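Local coordinates for Tle cognate immunity protein 4 C-terminal domain-containing protein (Pseudomonas aeruginosa PAO1, PDB 4R1D) that binds the type VI secretion lipase Tle4 as its cognate immunity protein, and so probably protects the producing cell from its own toxin, at residues B[81-86]-B[92-97]; B[224-229]-B[286-291]. All coordinates share one frame; numbering follows the deposited sequence.

Overall arrangement
Interaction 1 pairs two neighbouring strands of a hairpin in the N-terminal family region, whereas interaction 2 sets a strand against a helix in the C-terminal one. Their centres lie 42 Å apart, on opposite sides of the chain's centre, and their nearest atoms are about 31 Å apart. Both are largely buried, but 81-86 with 92-97 is held chiefly by backbone hydrogen bonds, with packing among leucine and aromatic side chains, and its turn end reaches the lipase chain. Between 224-229 and 286-291 no backbone atoms meet: three side chains bridge the gap, through one indole-carboxylate hydrogen bond and a leucine against the indole.

Interaction 1: B[81-86]-B[92-97]; sequences LLSWSS and TYLLDT
At the turn end of the pair, T92 meets S85: their hydroxyl oxygens, S85 OG and T92 OG1, lie 2.6 Å apart. S85 N also gives a long bond to T92 O (3.3 Å). Small hydroxyl residues suit this end, where D406 of the neighbouring lipase chain hydrogen-bonds T92 OG1.

Y93 pairs with W84 without backbone bonds, and its ring lies between two side chains of the other strand. With CG beside the backbone N (chi1 -59°), the ring has L82 CD2 over one face, a CH-pi contact 4.1 Å from its centroid. Y93 CE1 sits over one face of the W84 indole, toward its rim, 3.6 Å from W84 CZ3; the ring planes meet obliquely, at 48°.

L94 and S83 exchange two backbone bonds; L94 N to S83 O is the shorter, at 2.7 Å. The small S83 leaves its OG beside L94 CB, on the face covered by W56 of helix 42-58.

L95 returns to the face of L82, where its CB lies 4.0 Å from L82 CD1.

D96 and L81 again form two backbone bonds, D96 N to L81 O being almost straight (178°). The carboxylate of D96 is held by Y98 and R109.

The alternation of hydrogen-bonded and non-hydrogen-bonded pairs is that of antiparallel strands; consecutive and joined by a short loop, strands 79-84 and 92-100 make a beta hairpin.

Interaction 2: B[224-229]-B[286-291]; sequences GEEYLV and ELWDTI
W288 reaches from helix 281-292 to E226 and L228 of strand 225-233, joining a helix to one face of an antiparallel sheet in the C-terminal family region. The nearest CA atoms, those of L228 and W288, are 9.9 Å apart, so long side chains must span the gap. E226 and L228 are two residues apart on the strand and therefore face the helix together, while Y227 between them turns to helix 191-205.

The polar part is a single hydrogen bond, from W288 NE1 to E226 OE1 (3.0 Å, 166° at the hydrogen). Tryptophan suits the place because it offers both a broad apolar surface and one N-H that needs an acceptor when buried. Extended beyond CG, E226 brings its carboxylate to the indole edge. H217 also binds OE1, and R213 forms a salt bridge with OE2, so both oxygens of this buried acid have partners; these would be expected to favour its charged form. R213 also pairs with D289, whose OD1 lies 4.7 Å from E226 OE1, and probably eases the repulsion between the two acids.

The apolar part belongs to L228, whose branched end suits a flat neighbour. Its CD2 lies 3.8 Å from W288 CD1, and its CD1 is 3.6 Å from W288 NE1, approaching the ring obliquely. F241 of strand 236-245 meets the indole edge-to-face.

At the indole edge, E226 OE1 lies just 4° out of the ring plane, whereas W288 NE1 approaches from the syn side, 33° out of the carboxylate plane.

Interaction 1: B[81-86]-B[92-97]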
ATOM      1  N   LEU B  81     -15.119  -9.299  22.092  1.00 19.76           N
ATOM      2  CA  LEU B  81     -15.412  -7.900  22.344  1.00 19.62           C
ATOM      3  C   LEU B  81     -15.977  -7.307  21.066  1.00 24.59           C
ATOM      4  O   LEU B  81     -15.342  -7.365  20.018  1.00 18.33           O
ATOM      5  CB  LEU B  81     -14.149  -7.132  22.765  1.00 20.10           C
ATOM      6  CG  LEU B  81     -13.404  -7.666  23.999  1.00 21.30           C
ATOM      7  CD1 LEU B  81     -12.114  -6.898  24.258  1.00 22.20           C
ATOM      8  CD2 LEU B  81     -14.309  -7.633  25.235  1.00 24.97           C
ATOM      9  N   LEU B  82     -17.178  -6.751  21.156  1.00 16.10           N
ATOM     10  CA  LEU B  82     -17.832  -6.159  19.999  1.00 19.89           C
ATOM     11  C   LEU B  82     -17.845  -4.652  20.141  1.00 20.38           C
ATOM     12  O   LEU B  82     -18.357  -4.107  21.132  1.00 23.33           O
ATOM     13  CB  LEU B  82     -19.268  -6.684  19.879  1.00 21.02           C
ATOM     14  CG  LEU B  82     -19.993  -6.342  18.575  1.00 19.24           C
ATOM     15  CD1 LEU B  82     -19.471  -7.202  17.452  1.00 17.00           C
ATOM     16  CD2 LEU B  82     -21.491  -6.577  18.758  1.00 26.33           C
ATOM     17  N   SER B  83     -17.274  -3.974  19.151  1.00 17.58           N
ATOM     18  CA  SER B  83     -17.222  -2.517  19.136  1.00 15.11           C
ATOM     19  C   SER B  83     -17.602  -2.043  17.745  1.00 17.28           C
ATOM     20  O   SER B  83     -17.626  -2.839  16.815  1.00 15.89           O
ATOM     21  CB  SER B  83     -15.815  -2.023  19.505  1.00 20.15           C
ATOM     22  OG  SER B  83     -14.844  -2.491  18.573  1.00 20.57           O
ATOM     23  N   TRP B  84     -17.927  -0.761  17.599  1.00 20.82           N
ATOM     24  CA  TRP B  84     -18.074  -0.181  16.262  1.00 18.00           C
ATOM     25  C   TRP B  84     -16.738  -0.263  15.521  1.00 20.14           C
ATOM     26  O   TRP B  84     -15.684  -0.122  16.130  1.00 20.07           O
ATOM     27  CB  TRP B  84     -18.547   1.273  16.353  1.00 20.72           C
ATOM     28  CG  TRP B  84     -20.015   1.371  16.648  1.00 19.26           C
ATOM     29  CD1 TRP B  84     -20.595   1.892  17.770  1.00 23.98           C
ATOM     30  CD2 TRP B  84     -21.085   0.923  15.812  1.00 21.90           C
ATOM     31  NE1 TRP B  84     -21.968   1.796  17.680  1.00 24.18           N
ATOM     32  CE2 TRP B  84     -22.292   1.204  16.488  1.00 22.62           C
ATOM     33  CE3 TRP B  84     -21.144   0.307  14.557  1.00 17.92           C
ATOM     34  CZ2 TRP B  84     -23.535   0.896  15.947  1.00 23.98           C
ATOM     35  CZ3 TRP B  84     -22.381   0.006  14.022  1.00 25.06           C
ATOM     36  CH2 TRP B  84     -23.560   0.300  14.717  1.00 26.24           C
ATOM     37  N   SER B  85     -16.777  -0.479  14.209  1.00 18.85           N
ATOM     38  CA  SER B  85     -15.536  -0.650  13.448  1.00 17.18           C
ATOM     39  C   SER B  85     -14.778   0.661  13.219  1.00 17.35           C
ATOM     40  O   SER B  85     -13.604   0.648  12.839  1.00 19.88           O
ATOM     41  CB  SER B  85     -15.802  -1.353  12.121  1.00 19.68           C
ATOM     42  OG  SER B  85     -16.618  -0.558  11.297  1.00 17.59           O
ATOM     43  N   SER B  86     -15.452   1.789  13.432  1.00 16.57           N
ATOM     44  CA  SER B  86     -14.805   3.098  13.443  1.00 21.49           C
ATOM     45  C   SER B  86     -15.709   4.085  14.148  1.00 23.77           C
ATOM     46  O   SER B  86     -16.850   3.764  14.483  1.00 17.51           O
ATOM     47  CB  SER B  86     -14.532   3.614  12.028  1.00 19.20           C
ATOM     48  OG  SER B  86     -15.687   4.256  11.512  1.00 20.71           O
ATOM     49  N   THR B  92     -21.020  -1.846  10.178  1.00 24.69           N
ATOM     50  CA  THR B  92     -20.086  -2.894  10.569  1.00 18.47           C
ATOM     51  C   THR B  92     -19.531  -2.688  11.965  1.00 17.68           C
ATOM     52  O   THR B  92     -19.278  -1.558  12.402  1.00 17.44           O
ATOM     53  CB  THR B  92     -18.895  -3.034   9.583  1.00 16.47           C
ATOM     54  OG1 THR B  92     -18.130  -1.821   9.565  1.00 18.69           O
ATOM     55  CG2 THR B  92     -19.394  -3.358   8.173  1.00 20.38           C
ATOM     56  N   TYR B  93     -19.357  -3.812  12.655  1.00 17.65           N
ATOM     57  CA  TYR B  93     -18.705  -3.874  13.947  1.00 17.55           C
ATOM     58  C   TYR B  93     -17.304  -4.430  13.760  1.00 18.89           C
ATOM     59  O   TYR B  93     -16.981  -5.011  12.724  1.00 17.78           O
ATOM     60  CB  TYR B  93     -19.427  -4.880  14.849  1.00 20.13           C
ATOM     61  CG  TYR B  93     -20.889  -4.608  15.129  1.00 21.16           C
ATOM     62  CD1 TYR B  93     -21.322  -3.366  15.562  1.00 21.64           C
ATOM     63  CD2 TYR B  93     -21.830  -5.614  14.983  1.00 22.17           C
ATOM     64  CE1 TYR B  93     -22.673  -3.135  15.829  1.00 27.06           C
ATOM     65  CE2 TYR B  93     -23.165  -5.394  15.245  1.00 25.70           C
ATOM     66  CZ  TYR B  93     -23.581  -4.156  15.667  1.00 28.85           C
ATOM     67  OH  TYR B  93     -24.921  -3.954  15.928  1.00 30.40           O
ATOM     68  N   LEU B  94     -16.486  -4.258  14.790  1.00 16.54           N
ATOM     69  CA  LEU B  94     -15.281  -5.041  14.957  1.00 16.73           C
ATOM     70  C   LEU B  94     -15.618  -6.084  16.005  1.00 17.61           C
ATOM     71  O   LEU B  94     -16.105  -5.741  17.093  1.00 18.50           O
ATOM     72  CB  LEU B  94     -14.168  -4.146  15.483  1.00 18.82           C
ATOM     73  CG  LEU B  94     -12.760  -4.730  15.553  1.00 25.23           C
ATOM     74  CD1 LEU B  94     -12.309  -5.212  14.167  1.00 27.21           C
ATOM     75  CD2 LEU B  94     -11.814  -3.672  16.108  1.00 29.90           C
ATOM     76  N   LEU B  95     -15.390  -7.349  15.674  1.00 16.23           N
ATOM     77  CA  LEU B  95     -15.549  -8.433  16.633  1.00 17.47           C
ATOM     78  C   LEU B  95     -14.180  -9.030  16.917  1.00 15.96           C
ATOM     79  O   LEU B  95     -13.567  -9.648  16.046  1.00 18.68           O
ATOM     80  CB  LEU B  95     -16.496  -9.499  16.094  1.00 15.11           C
ATOM     81  CG  LEU B  95     -16.660 -10.743  16.974  1.00 20.19           C
ATOM     82  CD1 LEU B  95     -17.138 -10.346  18.363  1.00 21.44           C
ATOM     83  CD2 LEU B  95     -17.610 -11.739  16.325  1.00 19.39           C
ATOM     84  N   ASP B  96     -13.695  -8.798  18.131  1.00 17.84           N
ATOM     85  CA  ASP B  96     -12.379  -9.271  18.558  1.00 16.23           C
ATOM     86  C   ASP B  96     -12.554 -10.541  19.400  1.00 19.43           C
ATOM     87  O   ASP B  96     -12.871 -10.454  20.590  1.00 25.25           O
ATOM     88  CB  ASP B  96     -11.723  -8.169  19.380  1.00 18.16           C
ATOM     89  CG  ASP B  96     -10.242  -8.410  19.641  1.00 15.87           C
ATOM     90  OD1 ASP B  96      -9.709  -9.374  19.081  1.00 17.60           O
ATOM     91  OD2 ASP B  96      -9.636  -7.611  20.397  1.00 19.00           O
ATOM     92  N   THR B  97     -12.370 -11.712  18.793  1.00 20.73           N
ATOM     93  CA  THR B  97     -12.610 -12.976  19.506  1.00 16.09           C
ATOM     94  C   THR B  97     -11.343 -13.589  20.086  1.00 24.04           C
ATOM     95  O   THR B  97     -10.291 -13.624  19.435  1.00 21.35           O
ATOM     96  CB  THR B  97     -13.286 -14.056  18.639  1.00 21.89           C
ATOM     97  OG1 THR B  97     -12.378 -14.508  17.632  1.00 29.62           O
ATOM     98  CG2 THR B  97     -14.596 -13.550  17.999  1.00 16.15           C
TER

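Interaction 2: B[224-229]-B[286-291]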
ATOM      1  N   GLY B 224      -0.920 -29.552 -10.515  1.00 16.68           N
ATOM      2  CA  GLY B 224      -0.152 -28.314 -10.545  1.00 20.79           C
ATOM      3  C   GLY B 224       0.491 -28.013 -11.889  1.00 19.59           C
ATOM      4  O   GLY B 224       0.771 -28.918 -12.672  1.00 17.54           O
ATOM      5  N   GLU B 225       0.713 -26.728 -12.162  1.00 18.84           N
ATOM      6  CA  GLU B 225       1.488 -26.312 -13.321  1.00 17.07           C
ATOM      7  C   GLU B 225       2.553 -25.343 -12.836  1.00 21.03           C
ATOM      8  O   GLU B 225       2.366 -24.687 -11.818  1.00 17.07           O
ATOM      9  CB  GLU B 225       0.585 -25.674 -14.377  1.00 19.78           C
ATOM     10  CG  GLU B 225      -0.478 -26.654 -14.886  1.00 23.79           C
ATOM     11  CD  GLU B 225      -1.184 -26.191 -16.155  1.00 37.40           C
ATOM     12  OE1 GLU B 225      -1.300 -24.965 -16.370  1.00 31.03           O
ATOM     13  OE2 GLU B 225      -1.623 -27.066 -16.935  1.00 28.13           O
ATOM     14  N   GLU B 226       3.672 -25.266 -13.541  1.00 16.54           N
ATOM     15  CA  GLU B 226       4.781 -24.452 -13.061  1.00 19.49           C
ATOM     16  C   GLU B 226       5.434 -23.645 -14.167  1.00 18.73           C
ATOM     17  O   GLU B 226       5.347 -23.984 -15.341  1.00 17.51           O
ATOM     18  CB  GLU B 226       5.834 -25.333 -12.382  1.00 17.33           C
ATOM     19  CG  GLU B 226       6.630 -26.164 -13.354  1.00 19.97           C
ATOM     20  CD  GLU B 226       7.569 -27.139 -12.666  1.00 18.48           C
ATOM     21  OE1 GLU B 226       7.761 -27.034 -11.431  1.00 17.83           O
ATOM     22  OE2 GLU B 226       8.105 -28.015 -13.371  1.00 20.96           O
ATOM     23  N   TYR B 227       6.120 -22.587 -13.760  1.00 15.76           N
ATOM     24  CA  TYR B 227       6.819 -21.717 -14.669  1.00 16.07           C
ATOM     25  C   TYR B 227       8.048 -21.297 -13.889  1.00 15.24           C
ATOM     26  O   TYR B 227       7.931 -20.733 -12.804  1.00 16.62           O
ATOM     27  CB  TYR B 227       5.934 -20.499 -14.989  1.00 14.62           C
ATOM     28  CG  TYR B 227       6.162 -19.893 -16.355  1.00 18.04           C
ATOM     29  CD1 TYR B 227       7.441 -19.751 -16.871  1.00 18.65           C
ATOM     30  CD2 TYR B 227       5.093 -19.470 -17.129  1.00 19.64           C
ATOM     31  CE1 TYR B 227       7.650 -19.192 -18.126  1.00 21.17           C
ATOM     32  CE2 TYR B 227       5.291 -18.910 -18.386  1.00 18.43           C
ATOM     33  CZ  TYR B 227       6.575 -18.774 -18.876  1.00 24.94           C
ATOM     34  OH  TYR B 227       6.789 -18.226 -20.122  1.00 24.29           O
ATOM     35  N   LEU B 228       9.229 -21.594 -14.418  1.00 16.78           N
ATOM     36  CA  LEU B 228      10.465 -21.393 -13.668  1.00 18.70           C
ATOM     37  C   LEU B 228      11.423 -20.530 -14.472  1.00 18.67           C
ATOM     38  O   LEU B 228      11.798 -20.898 -15.587  1.00 19.47           O
ATOM     39  CB  LEU B 228      11.142 -22.749 -13.394  1.00 19.49           C
ATOM     40  CG  LEU B 228      10.791 -23.564 -12.146  1.00 26.62           C
ATOM     41  CD1 LEU B 228       9.307 -23.727 -11.921  1.00 21.65           C
ATOM     42  CD2 LEU B 228      11.468 -24.934 -12.216  1.00 27.79           C
ATOM     43  N   VAL B 229      11.825 -19.387 -13.925  1.00 17.49           N
ATOM     44  CA  VAL B 229      12.740 -18.521 -14.651  1.00 18.33           C
ATOM     45  C   VAL B 229      13.961 -18.175 -13.804  1.00 18.20           C
ATOM     46  O   VAL B 229      13.929 -18.271 -12.581  1.00 20.23           O
ATOM     47  CB  VAL B 229      12.042 -17.231 -15.152  1.00 21.55           C
ATOM     48  CG1 VAL B 229      10.763 -17.582 -15.923  1.00 18.24           C
ATOM     49  CG2 VAL B 229      11.732 -16.303 -13.997  1.00 17.70           C
ATOM     50  N   GLU B 286      16.729 -28.723  -7.834  1.00 19.64           N
ATOM     51  CA  GLU B 286      16.679 -29.890  -6.956  1.00 22.58           C
ATOM     52  C   GLU B 286      15.910 -29.590  -5.670  1.00 19.82           C
ATOM     53  O   GLU B 286      15.031 -30.361  -5.254  1.00 23.42           O
ATOM     54  CB  GLU B 286      18.094 -30.360  -6.614  1.00 24.80           C
ATOM     55  CG  GLU B 286      18.136 -31.593  -5.712  1.00 28.85           C
ATOM     56  CD  GLU B 286      19.559 -32.046  -5.415  1.00 35.37           C
ATOM     57  OE1 GLU B 286      20.322 -31.272  -4.792  1.00 33.09           O
ATOM     58  OE2 GLU B 286      19.910 -33.175  -5.821  1.00 41.71           O
ATOM     59  N   LEU B 287      16.249 -28.471  -5.042  1.00 19.18           N
ATOM     60  CA  LEU B 287      15.581 -28.059  -3.815  1.00 17.62           C
ATOM     61  C   LEU B 287      14.105 -27.808  -4.109  1.00 21.64           C
ATOM     62  O   LEU B 287      13.233 -28.317  -3.425  1.00 19.69           O
ATOM     63  CB  LEU B 287      16.250 -26.816  -3.213  1.00 17.99           C
ATOM     64  CG  LEU B 287      15.660 -26.318  -1.887  1.00 18.96           C
ATOM     65  CD1 LEU B 287      15.768 -27.377  -0.786  1.00 22.47           C
ATOM     66  CD2 LEU B 287      16.288 -25.001  -1.444  1.00 20.14           C
ATOM     67  N   TRP B 288      13.840 -27.018  -5.143  1.00 22.05           N
ATOM     68  CA  TRP B 288      12.475 -26.768  -5.608  1.00 15.74           C
ATOM     69  C   TRP B 288      11.659 -28.057  -5.793  1.00 17.53           C
ATOM     70  O   TRP B 288      10.598 -28.220  -5.197  1.00 18.18           O
ATOM     71  CB  TRP B 288      12.549 -25.987  -6.919  1.00 18.77           C
ATOM     72  CG  TRP B 288      11.254 -25.859  -7.671  1.00 16.25           C
ATOM     73  CD1 TRP B 288      10.903 -26.522  -8.812  1.00 19.78           C
ATOM     74  CD2 TRP B 288      10.158 -24.994  -7.354  1.00 15.85           C
ATOM     75  NE1 TRP B 288       9.651 -26.129  -9.228  1.00 18.10           N
ATOM     76  CE2 TRP B 288       9.174 -25.186  -8.351  1.00 17.32           C
ATOM     77  CE3 TRP B 288       9.914 -24.068  -6.331  1.00 16.25           C
ATOM     78  CZ2 TRP B 288       7.964 -24.484  -8.355  1.00 16.92           C
ATOM     79  CZ3 TRP B 288       8.708 -23.372  -6.333  1.00 17.23           C
ATOM     80  CH2 TRP B 288       7.749 -23.589  -7.338  1.00 15.00           C
ATOM     81  N   ASP B 289      12.145 -28.973  -6.622  1.00 19.92           N
ATOM     82  CA  ASP B 289      11.421 -30.214  -6.870  1.00 18.55           C
ATOM     83  C   ASP B 289      11.203 -31.022  -5.602  1.00 19.91           C
ATOM     84  O   ASP B 289      10.131 -31.589  -5.391  1.00 20.51           O
ATOM     85  CB  ASP B 289      12.141 -31.085  -7.902  1.00 19.70           C
ATOM     86  CG  ASP B 289      11.980 -30.570  -9.315  1.00 25.85           C
ATOM     87  OD1 ASP B 289      10.929 -29.971  -9.606  1.00 21.96           O
ATOM     88  OD2 ASP B 289      12.904 -30.767 -10.132  1.00 25.30           O
ATOM     89  N   THR B 290      12.226 -31.082  -4.762  1.00 18.11           N
ATOM     90  CA  THR B 290      12.133 -31.887  -3.548  1.00 16.77           C
ATOM     91  C   THR B 290      11.026 -31.363  -2.625  1.00 18.98           C
ATOM     92  O   THR B 290      10.207 -32.132  -2.113  1.00 20.17           O
ATOM     93  CB  THR B 290      13.496 -31.958  -2.828  1.00 22.91           C
ATOM     94  OG1 THR B 290      14.481 -32.466  -3.744  1.00 22.49           O
ATOM     95  CG2 THR B 290      13.419 -32.868  -1.600  1.00 23.01           C
ATOM     96  N   ILE B 291      10.986 -30.048  -2.434  1.00 17.12           N
ATOM     97  CA  ILE B 291       9.921 -29.452  -1.630  1.00 15.74           C
ATOM     98  C   ILE B 291       8.536 -29.606  -2.258  1.00 17.07           C
ATOM     99  O   ILE B 291       7.594 -30.050  -1.608  1.00 17.90           O
ATOM    100  CB  ILE B 291      10.184 -27.963  -1.350  1.00 16.54           C
ATOM    101  CG1 ILE B 291      11.392 -27.794  -0.432  1.00 17.21           C
ATOM    102  CG2 ILE B 291       8.972 -27.339  -0.681  1.00 16.29           C
ATOM    103  CD1 ILE B 291      11.780 -26.347  -0.206  1.00 23.65           C
TER